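Local coordinates for oxidoreductase, 2OG-Fe oxygenase family protein, putative, expressed (PDB 5XOI), which probably acts as an iron(II)- and 2-oxoglutarate-dependent dioxygenase of the AlkB family, here as the oxygenase domain of a longer rice protein, at residues G46-D49 against S54-M57; G61-P66 against T74-G79; V26-R31 against L224-R229. All coordinates share one frame; numbering follows the deposited sequence.

Contact 1: G46-D49 against S54-M57; sequences GYRD and SLQM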
loop_
_atom_site.group_PDB
_atom_site.type_symbol
_atom_site.label_atom_id
_atom_site.label_comp_id
_atom_site.label_asym_id
_atom_site.label_seq_id
_atom_site.Cartn_x
_atom_site.Cartn_y
_atom_site.Cartn_z
ATOM N N GLY A 46 14.605 -9.087 7.470
ATOM C CA GLY A 46 15.380 -8.889 8.681
ATOM C C GLY A 46 15.263 -7.479 9.229
ATOM O O GLY A 46 15.425 -7.264 10.433
ATOM N N TYR A 47 14.935 -6.517 8.369
ATOM C CA TYR A 47 14.886 -5.102 8.719
ATOM C C TYR A 47 13.730 -4.431 7.996
ATOM O O TYR A 47 13.570 -4.616 6.787
ATOM C CB TYR A 47 16.193 -4.392 8.328
ATOM C CG TYR A 47 16.022 -2.887 8.178
ATOM C CD1 TYR A 47 15.728 -2.103 9.279
ATOM C CD2 TYR A 47 16.152 -2.261 6.941
ATOM C CE1 TYR A 47 15.566 -0.726 9.165
ATOM C CE2 TYR A 47 15.987 -0.887 6.811
ATOM C CZ TYR A 47 15.697 -0.128 7.932
ATOM O OH TYR A 47 15.528 1.231 7.831
ATOM N N ARG A 48 12.940 -3.637 8.730
ATOM C CA ARG A 48 12.045 -2.657 8.131
ATOM C C ARG A 48 12.184 -1.343 8.878
ATOM O O ARG A 48 12.249 -1.326 10.111
ATOM C CB ARG A 48 10.571 -3.108 8.154
ATOM C CG ARG A 48 10.249 -4.306 7.237
ATOM C CD ARG A 48 10.335 -3.959 5.733
ATOM N NE ARG A 48 9.418 -2.880 5.384
ATOM C CZ ARG A 48 8.245 -3.025 4.772
ATOM N NH1 ARG A 48 7.823 -4.221 4.361
ATOM N NH2 ARG A 48 7.502 -1.950 4.551
ATOM N N ASP A 49 12.229 -0.248 8.126
ATOM C CA ASP A 49 12.259 1.080 8.731
ATOM C C ASP A 49 11.043 1.260 9.623
ATOM O O ASP A 49 9.896 1.163 9.159
ATOM C CB ASP A 49 12.293 2.149 7.640
ATOM C CG ASP A 49 12.637 3.534 8.169
ATOM O OD1 ASP A 49 12.922 3.713 9.372
ATOM O OD2 ASP A 49 12.642 4.469 7.352
ATOM N N SER A 54 5.470 -9.823 12.898
ATOM C CA SER A 54 4.575 -10.766 12.216
ATOM C C SER A 54 4.276 -10.322 10.787
ATOM O O SER A 54 3.135 -10.360 10.315
ATOM C CB SER A 54 3.291 -10.962 13.020
ATOM O OG SER A 54 3.642 -11.515 14.292
ATOM N N LEU A 55 5.335 -9.932 10.083
ATOM C CA LEU A 55 5.236 -9.377 8.744
ATOM C C LEU A 55 6.106 -10.184 7.790
ATOM O O LEU A 55 7.281 -10.446 8.078
ATOM C CB LEU A 55 5.665 -7.897 8.739
ATOM C CG LEU A 55 5.840 -7.248 7.359
ATOM C CD1 LEU A 55 4.487 -7.042 6.692
ATOM C CD2 LEU A 55 6.589 -5.913 7.472
ATOM N N GLN A 56 5.529 -10.572 6.657
ATOM C CA GLN A 56 6.283 -11.087 5.522
ATOM C C GLN A 56 6.028 -10.193 4.317
ATOM O O GLN A 56 5.006 -9.510 4.241
ATOM C CB GLN A 56 5.890 -12.529 5.182
ATOM C CG GLN A 56 6.066 -13.526 6.331
ATOM C CD GLN A 56 5.365 -14.837 6.038
ATOM O OE1 GLN A 56 4.288 -15.115 6.570
ATOM N NE2 GLN A 56 5.961 -15.642 5.171
ATOM N N MET A 57 6.952 -10.220 3.355
ATOM C CA MET A 57 6.842 -9.340 2.201
ATOM C C MET A 57 7.383 -10.025 0.956
ATOM O O MET A 57 8.170 -10.974 1.022
ATOM C CB MET A 57 7.592 -8.011 2.429
ATOM C CG MET A 57 9.104 -8.187 2.638
ATOM S SD MET A 57 9.920 -6.587 2.830
ATOM C CE MET A 57 9.920 -6.028 1.129
#
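A loop arginine lies against the outermost strand of the major sheet here, with Arg-48 of 46-49 meeting Leu-55 and Met-57 of 54-57. The contact is buried and made by van der Waals touch alone. The backbones stay well apart, with 9.6 Å between Arg-48 CA and Leu-55 CA, and the arginine spans the gap. Its side chain is bent twice, at chi2 (-69°) and chi3 (-59°), and this turns the guanidinium in beside the strand. NH1 does most of the touching. It sits 3.5 Å from Met-57 SD, and Leu-55 CD2 lies 3.8 Å from the same NH1. Both groups approach the guanidinium obliquely. Nearer the backbone, Arg-48 CG rests 4.0 Å from Leu-55 CD2, and Arg-48 CD is 3.9 Å from Met-57 SD. Leu-55 crosses the arginine at about a right angle, whereas Met-57 comes from the opposite direction. The strand extends the major sheet of the double-stranded beta-helix, next to strand 124-131. Arg-48 binds 2-oxoglutarate and succinate. Its polar end is held from outside the segments: NH1 bonds to Asn-128 OD1, and NH2 makes a weak bond to a bound succinate. Shortening this side chain to an alanine would probably leave Asn-128 OD1 and the succinate carboxylate without this donor and open a gap beside Met-57 SD. Trp-64 packs on both Arg-48 and Met-57, while Leu-126 of strand 124-131 touches the same two side chains.

Contact 2: G61-P66 against T74-G79; sequences GKNWDP and TRPFDG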
loop_
_atom_site.group_PDB
_atom_site.type_symbol
_atom_site.label_atom_id
_atom_site.label_comp_id
_atom_site.label_asym_id
_atom_site.label_seq_id
_atom_site.Cartn_x
_atom_site.Cartn_y
_atom_site.Cartn_z
ATOM N N GLY A 61 7.561 -6.303 -9.725
ATOM C CA GLY A 61 8.254 -5.283 -10.488
ATOM C C GLY A 61 9.695 -5.183 -10.032
ATOM O O GLY A 61 10.436 -6.164 -10.111
ATOM N N LYS A 62 10.100 -4.020 -9.536
ATOM C CA LYS A 62 11.423 -3.866 -8.956
ATOM C C LYS A 62 11.430 -4.391 -7.522
ATOM O O LYS A 62 10.400 -4.459 -6.851
ATOM C CB LYS A 62 11.853 -2.396 -8.990
ATOM C CG LYS A 62 12.637 -2.006 -10.236
ATOM C CD LYS A 62 11.763 -1.973 -11.490
ATOM C CE LYS A 62 12.596 -1.899 -12.782
ATOM N NZ LYS A 62 13.111 -3.221 -13.261
ATOM N N ASN A 63 12.611 -4.761 -7.047
ATOM C CA ASN A 63 12.750 -5.276 -5.694
ATOM C C ASN A 63 13.287 -4.203 -4.758
ATOM O O ASN A 63 14.233 -3.487 -5.101
ATOM C CB ASN A 63 13.683 -6.487 -5.669
ATOM C CG ASN A 63 13.777 -7.098 -4.303
ATOM O OD1 ASN A 63 12.788 -7.615 -3.783
ATOM N ND2 ASN A 63 14.971 -7.054 -3.703
ATOM N N TRP A 64 12.684 -4.100 -3.570
ATOM C CA TRP A 64 13.234 -3.297 -2.477
ATOM C C TRP A 64 13.953 -4.235 -1.516
ATOM O O TRP A 64 13.323 -5.120 -0.925
ATOM C CB TRP A 64 12.145 -2.509 -1.730
ATOM C CG TRP A 64 12.722 -1.601 -0.664
ATOM C CD1 TRP A 64 13.153 -0.318 -0.838
ATOM C CD2 TRP A 64 12.971 -1.922 0.720
ATOM N NE1 TRP A 64 13.639 0.186 0.346
ATOM C CE2 TRP A 64 13.539 -0.776 1.317
ATOM C CE3 TRP A 64 12.757 -3.059 1.510
ATOM C CZ2 TRP A 64 13.905 -0.733 2.671
ATOM C CZ3 TRP A 64 13.117 -3.017 2.860
ATOM C CH2 TRP A 64 13.689 -1.862 3.422
ATOM N N ASP A 65 15.270 -4.035 -1.345
ATOM C CA ASP A 65 16.066 -4.972 -0.547
ATOM C C ASP A 65 16.248 -4.439 0.867
ATOM O O ASP A 65 16.748 -3.319 1.035
ATOM C CB ASP A 65 17.436 -5.185 -1.164
ATOM C CG ASP A 65 18.355 -5.992 -0.267
ATOM O OD1 ASP A 65 17.866 -6.941 0.387
ATOM O OD2 ASP A 65 19.553 -5.669 -0.203
ATOM N N PRO A 66 15.909 -5.217 1.906
ATOM C CA PRO A 66 16.084 -4.690 3.274
ATOM C C PRO A 66 17.538 -4.524 3.668
ATOM O O PRO A 66 17.900 -3.501 4.266
ATOM C CB PRO A 66 15.369 -5.731 4.149
ATOM N N THR A 74 16.901 -7.949 -8.579
ATOM C CA THR A 74 16.746 -9.254 -7.951
ATOM C C THR A 74 16.926 -9.118 -6.446
ATOM O O THR A 74 17.567 -8.184 -5.960
ATOM C CB THR A 74 17.765 -10.274 -8.473
ATOM O OG1 THR A 74 19.067 -9.923 -7.991
ATOM C CG2 THR A 74 17.781 -10.305 -10.005
ATOM N N ARG A 75 16.364 -10.073 -5.714
ATOM C CA ARG A 75 16.619 -10.148 -4.279
ATOM C C ARG A 75 18.045 -10.628 -4.066
ATOM O O ARG A 75 18.425 -11.668 -4.611
ATOM C CB ARG A 75 15.653 -11.106 -3.589
ATOM C CG ARG A 75 14.223 -10.647 -3.524
ATOM C CD ARG A 75 13.337 -11.669 -4.220
ATOM N NE ARG A 75 13.310 -12.969 -3.534
ATOM C CZ ARG A 75 12.330 -13.374 -2.729
ATOM N NH1 ARG A 75 11.295 -12.581 -2.474
ATOM N NH2 ARG A 75 12.384 -14.576 -2.181
ATOM N N PRO A 76 18.865 -9.901 -3.304
ATOM C CA PRO A 76 20.252 -10.345 -3.103
ATOM C C PRO A 76 20.378 -11.702 -2.433
ATOM O O PRO A 76 21.231 -12.496 -2.842
ATOM C CB PRO A 76 20.848 -9.229 -2.232
ATOM C CG PRO A 76 20.054 -8.036 -2.563
ATOM C CD PRO A 76 18.641 -8.538 -2.794
ATOM N N PHE A 77 19.540 -12.008 -1.435
ATOM C CA PHE A 77 19.800 -13.185 -0.607
ATOM C C PHE A 77 19.567 -14.496 -1.352
ATOM O O PHE A 77 20.203 -15.501 -1.019
ATOM C CB PHE A 77 18.957 -13.136 0.672
ATOM C CG PHE A 77 17.471 -13.247 0.436
ATOM C CD1 PHE A 77 16.702 -12.117 0.224
ATOM C CD2 PHE A 77 16.843 -14.483 0.473
ATOM C CE1 PHE A 77 15.334 -12.223 0.022
ATOM C CE2 PHE A 77 15.482 -14.591 0.267
ATOM C CZ PHE A 77 14.732 -13.466 0.042
ATOM N N ASP A 78 18.674 -14.527 -2.350
ATOM C CA ASP A 78 18.488 -15.750 -3.123
ATOM C C ASP A 78 18.554 -15.556 -4.630
ATOM O O ASP A 78 18.342 -16.525 -5.367
ATOM C CB ASP A 78 17.167 -16.456 -2.738
ATOM C CG ASP A 78 15.908 -15.639 -3.060
ATOM O OD1 ASP A 78 16.003 -14.531 -3.623
ATOM O OD2 ASP A 78 14.792 -16.120 -2.733
ATOM N N GLY A 79 18.864 -14.352 -5.111
ATOM C CA GLY A 79 18.983 -14.124 -6.533
ATOM C C GLY A 79 17.696 -14.160 -7.332
ATOM O O GLY A 79 17.755 -14.045 -8.563
HETATM O O HOH W 1 10.814 -9.827 -3.316
HETATM O O HOH W 2 17.062 -5.766 -4.818
#
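Asp-65 and Asn-63 of strand 63-65 face the turn 74-79 in two different ways. The tight part is Asp-65 against Pro-76. The carboxylate crosses the proline ring at a slant, with Asp-65 OD2 3.4 Å from Pro-76 CG and Asp-65 OD1 3.6 Å from Pro-76 CD. The carboxylate oxygens turn back to the following loop, where OD2 accepts a bond from Ser-68 N and OD1 a weak one from Asn-67 N. Asn-63 also packs closely on Arg-75, its OD1 3.4 Å from Arg-75 CG. The two side chains cross at about a right angle. With Asn-63 CG anti to the backbone N (chi1 -176°), the amide reaches across to the turn.

The looser side is bridged by water. One water donates to Asn-63 OD1 and accepts from Arg-75 NH1, lying in the guanidinium plane, at the edge of the group. A second water accepts from Asn-63 ND2 and donates to Thr-74 O, at 2.7 Å from each of these two atoms. Direct approach is longer there, with Asn-63 ND2 3.6 Å from Thr-74 O. Pro-76, Phe-77 and Asp-78 are exposed.

Within the turn, Arg-75 grips Asp-78 side-on. NE bonds to OD1 on its syn lone pair, and Arg-75 NH2 bonds to Asp-78 OD2 at 2.9 Å. Phe-77 CZ lies over one guanidinium face, toward its rim, and NH1 also bonds to Gly-41 O. The arrangement is a beta-hairpin, 63-65 with 70-72, whose outgoing chain folds back on the first strand through Pro-76 packing and two water bridges, while the Arg-75/Asp-78 salt bridge holds the turn.

Contact 3: V26-R31 against L224-R229; sequences VDIIRR and LNLTFR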
loop_
_atom_site.group_PDB
_atom_site.type_symbol
_atom_site.label_atom_id
_atom_site.label_comp_id
_atom_site.label_asym_id
_atom_site.label_seq_id
_atom_site.Cartn_x
_atom_site.Cartn_y
_atom_site.Cartn_z
ATOM N N VAL A 26 -10.879 -11.069 -4.814
ATOM C CA VAL A 26 -10.590 -12.497 -4.900
ATOM C C VAL A 26 -9.419 -12.741 -5.838
ATOM O O VAL A 26 -8.510 -13.524 -5.535
ATOM C CB VAL A 26 -11.840 -13.268 -5.344
ATOM C CG1 VAL A 26 -11.515 -14.751 -5.497
ATOM C CG2 VAL A 26 -12.953 -13.045 -4.344
ATOM N N ASP A 27 -9.417 -12.061 -6.985
ATOM C CA ASP A 27 -8.358 -12.252 -7.966
ATOM C C ASP A 27 -7.014 -11.804 -7.409
ATOM O O ASP A 27 -5.989 -12.448 -7.658
ATOM C CB ASP A 27 -8.700 -11.481 -9.242
ATOM C CG ASP A 27 -7.699 -11.708 -10.355
ATOM O OD1 ASP A 27 -7.290 -12.865 -10.577
ATOM O OD2 ASP A 27 -7.343 -10.719 -11.028
ATOM N N ILE A 28 -7.010 -10.707 -6.645
ATOM C CA ILE A 28 -5.763 -10.191 -6.089
ATOM C C ILE A 28 -5.188 -11.180 -5.083
ATOM O O ILE A 28 -3.992 -11.477 -5.106
ATOM C CB ILE A 28 -5.976 -8.802 -5.459
ATOM C CG1 ILE A 28 -6.185 -7.745 -6.547
ATOM C CG2 ILE A 28 -4.776 -8.420 -4.599
ATOM C CD1 ILE A 28 -6.880 -6.500 -6.044
ATOM N N ILE A 29 -6.042 -11.718 -4.203
ATOM C CA ILE A 29 -5.600 -12.723 -3.237
ATOM C C ILE A 29 -5.071 -13.953 -3.956
ATOM O O ILE A 29 -3.991 -14.462 -3.638
ATOM C CB ILE A 29 -6.748 -13.106 -2.281
ATOM C CG1 ILE A 29 -7.230 -11.898 -1.463
ATOM C CG2 ILE A 29 -6.321 -14.292 -1.384
ATOM C CD1 ILE A 29 -6.225 -11.384 -0.462
ATOM N N ARG A 30 -5.832 -14.464 -4.931
ATOM C CA ARG A 30 -5.417 -15.689 -5.606
ATOM C C ARG A 30 -4.081 -15.501 -6.324
ATOM O O ARG A 30 -3.204 -16.367 -6.239
ATOM C CB ARG A 30 -6.514 -16.147 -6.570
ATOM C CG ARG A 30 -7.687 -16.815 -5.858
ATOM C CD ARG A 30 -8.730 -17.323 -6.854
ATOM N NE ARG A 30 -9.849 -17.988 -6.193
ATOM C CZ ARG A 30 -11.079 -18.047 -6.698
ATOM N NH1 ARG A 30 -11.348 -17.470 -7.865
ATOM N NH2 ARG A 30 -12.044 -18.671 -6.037
ATOM N N ARG A 31 -3.888 -14.364 -7.001
ATOM C CA ARG A 31 -2.605 -14.120 -7.666
ATOM C C ARG A 31 -1.462 -14.020 -6.660
ATOM O O ARG A 31 -0.372 -14.550 -6.894
ATOM C CB ARG A 31 -2.667 -12.849 -8.506
ATOM C CG ARG A 31 -3.508 -12.972 -9.766
ATOM C CD ARG A 31 -3.640 -11.616 -10.430
ATOM N NE ARG A 31 -4.483 -11.653 -11.621
ATOM C CZ ARG A 31 -4.011 -11.726 -12.859
ATOM N NH1 ARG A 31 -2.700 -11.780 -13.068
ATOM N NH2 ARG A 31 -4.846 -11.748 -13.886
ATOM N N LEU A 224 -3.598 -8.553 3.905
ATOM C CA LEU A 224 -2.703 -8.406 2.765
ATOM C C LEU A 224 -2.744 -6.962 2.281
ATOM O O LEU A 224 -3.820 -6.419 2.020
ATOM C CB LEU A 224 -3.099 -9.355 1.631
ATOM C CG LEU A 224 -2.199 -9.460 0.391
ATOM C CD1 LEU A 224 -0.838 -10.047 0.745
ATOM C CD2 LEU A 224 -2.872 -10.293 -0.684
ATOM N N ASN A 225 -1.573 -6.356 2.143
ATOM C CA ASN A 225 -1.439 -5.005 1.619
ATOM C C ASN A 225 -0.603 -5.049 0.349
ATOM O O ASN A 225 0.367 -5.805 0.263
ATOM C CB ASN A 225 -0.783 -4.077 2.658
ATOM C CG ASN A 225 -0.224 -2.805 2.040
ATOM O OD1 ASN A 225 0.981 -2.679 1.833
ATOM N ND2 ASN A 225 -1.099 -1.852 1.758
ATOM N N LEU A 226 -0.996 -4.255 -0.643
ATOM C CA LEU A 226 -0.192 -4.035 -1.838
ATOM C C LEU A 226 0.070 -2.543 -1.932
ATOM O O LEU A 226 -0.873 -1.752 -2.034
ATOM C CB LEU A 226 -0.906 -4.556 -3.097
ATOM C CG LEU A 226 -1.050 -6.088 -3.184
ATOM C CD1 LEU A 226 -2.217 -6.592 -2.329
ATOM C CD2 LEU A 226 -1.230 -6.528 -4.642
ATOM N N THR A 227 1.341 -2.156 -1.912
ATOM C CA THR A 227 1.710 -0.746 -1.920
ATOM C C THR A 227 2.464 -0.455 -3.208
ATOM O O THR A 227 3.549 -1.008 -3.423
ATOM C CB THR A 227 2.548 -0.420 -0.682
ATOM O OG1 THR A 227 1.688 -0.444 0.467
ATOM C CG2 THR A 227 3.174 0.959 -0.808
ATOM N N PHE A 228 1.887 0.402 -4.063
ATOM C CA PHE A 228 2.425 0.694 -5.393
ATOM C C PHE A 228 3.144 2.039 -5.390
ATOM O O PHE A 228 2.610 3.028 -4.880
ATOM C CB PHE A 228 1.309 0.727 -6.445
ATOM C CG PHE A 228 0.561 -0.579 -6.605
ATOM C CD1 PHE A 228 -0.502 -0.891 -5.774
ATOM C CD2 PHE A 228 0.927 -1.486 -7.595
ATOM C CE1 PHE A 228 -1.193 -2.085 -5.922
ATOM C CE2 PHE A 228 0.239 -2.692 -7.748
ATOM C CZ PHE A 228 -0.817 -2.991 -6.909
ATOM N N ARG A 229 4.342 2.086 -5.989
ATOM C CA ARG A 229 5.086 3.334 -6.124
ATOM C C ARG A 229 5.770 3.392 -7.484
ATOM O O ARG A 229 5.905 2.390 -8.189
ATOM C CB ARG A 229 6.133 3.491 -5.007
#
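Ile-28 has CG1 beside the backbone N (chi1 -72°), which leaves CG2 anti to that N, and CG2 meets Leu-226. Ile-29 has a similar first torsion and bends at chi2 (-68°), which brings CD1 round toward Leu-224. On the strand, Leu-224 CG is anti to its own backbone N, and Leu-224 CD2 extends toward the helix.

The contact is wholly apolar and rests on methyl groups. Ile-29 CD1 and Leu-224 CD2 are 3.5 Å apart, the closer of the two pairings. These two side chains run antiparallel, one alongside the other. Ile-28 CG2 fits against both branches of Leu-226, at 3.9 Å from CD1 and 4.0 Å from CD2, with the side chains at a slant to one another. The four residues are buried. Leu-160 of the adjacent strand 155-161 touches Ile-28, Ile-29 and Leu-226, while Phe-89 of helix 87-106 covers Ile-28 and Leu-226. Ile-29 also touches Ala-217 of helix 211-217 and Leu-219 beyond it, and Leu-224 touches Phe-42.

The strand is tied to the 2-oxoglutarate site as well: Asn-225, between the two leucines in sequence, accepts a bond at OD1 from Asn-128 ND2, a side chain that binds 2-oxoglutarate. The layout is that of the AlkB-type double-stranded beta-helix, in which helices such as 22-37 pack against the outer face of the major sheet.

Contacts 1 and 2 are neighbours, with centres about 14 Å apart. They meet at Trp-64, whose CZ3 lies 4.1 Å from Arg-48 CD, and, more closely, where Tyr-47 O lies 3.4 Å from Pro-66 CB. Contact 1 is the one at the active site: the Arg-48 side chain is about 5 Å, at nearest atoms, from the manganese ion held by His-139, Asp-141 and His-199. Contact 3 packs helix 22-37 on the same sheet, its centre about 17 Å from that of contact 1. Asn-128 joins them, bonding to both Arg-48 and Asn-225. Contact 2 lies farthest out, its centre about 18 Å from that of the chain and about 19 Å from that of contact 3.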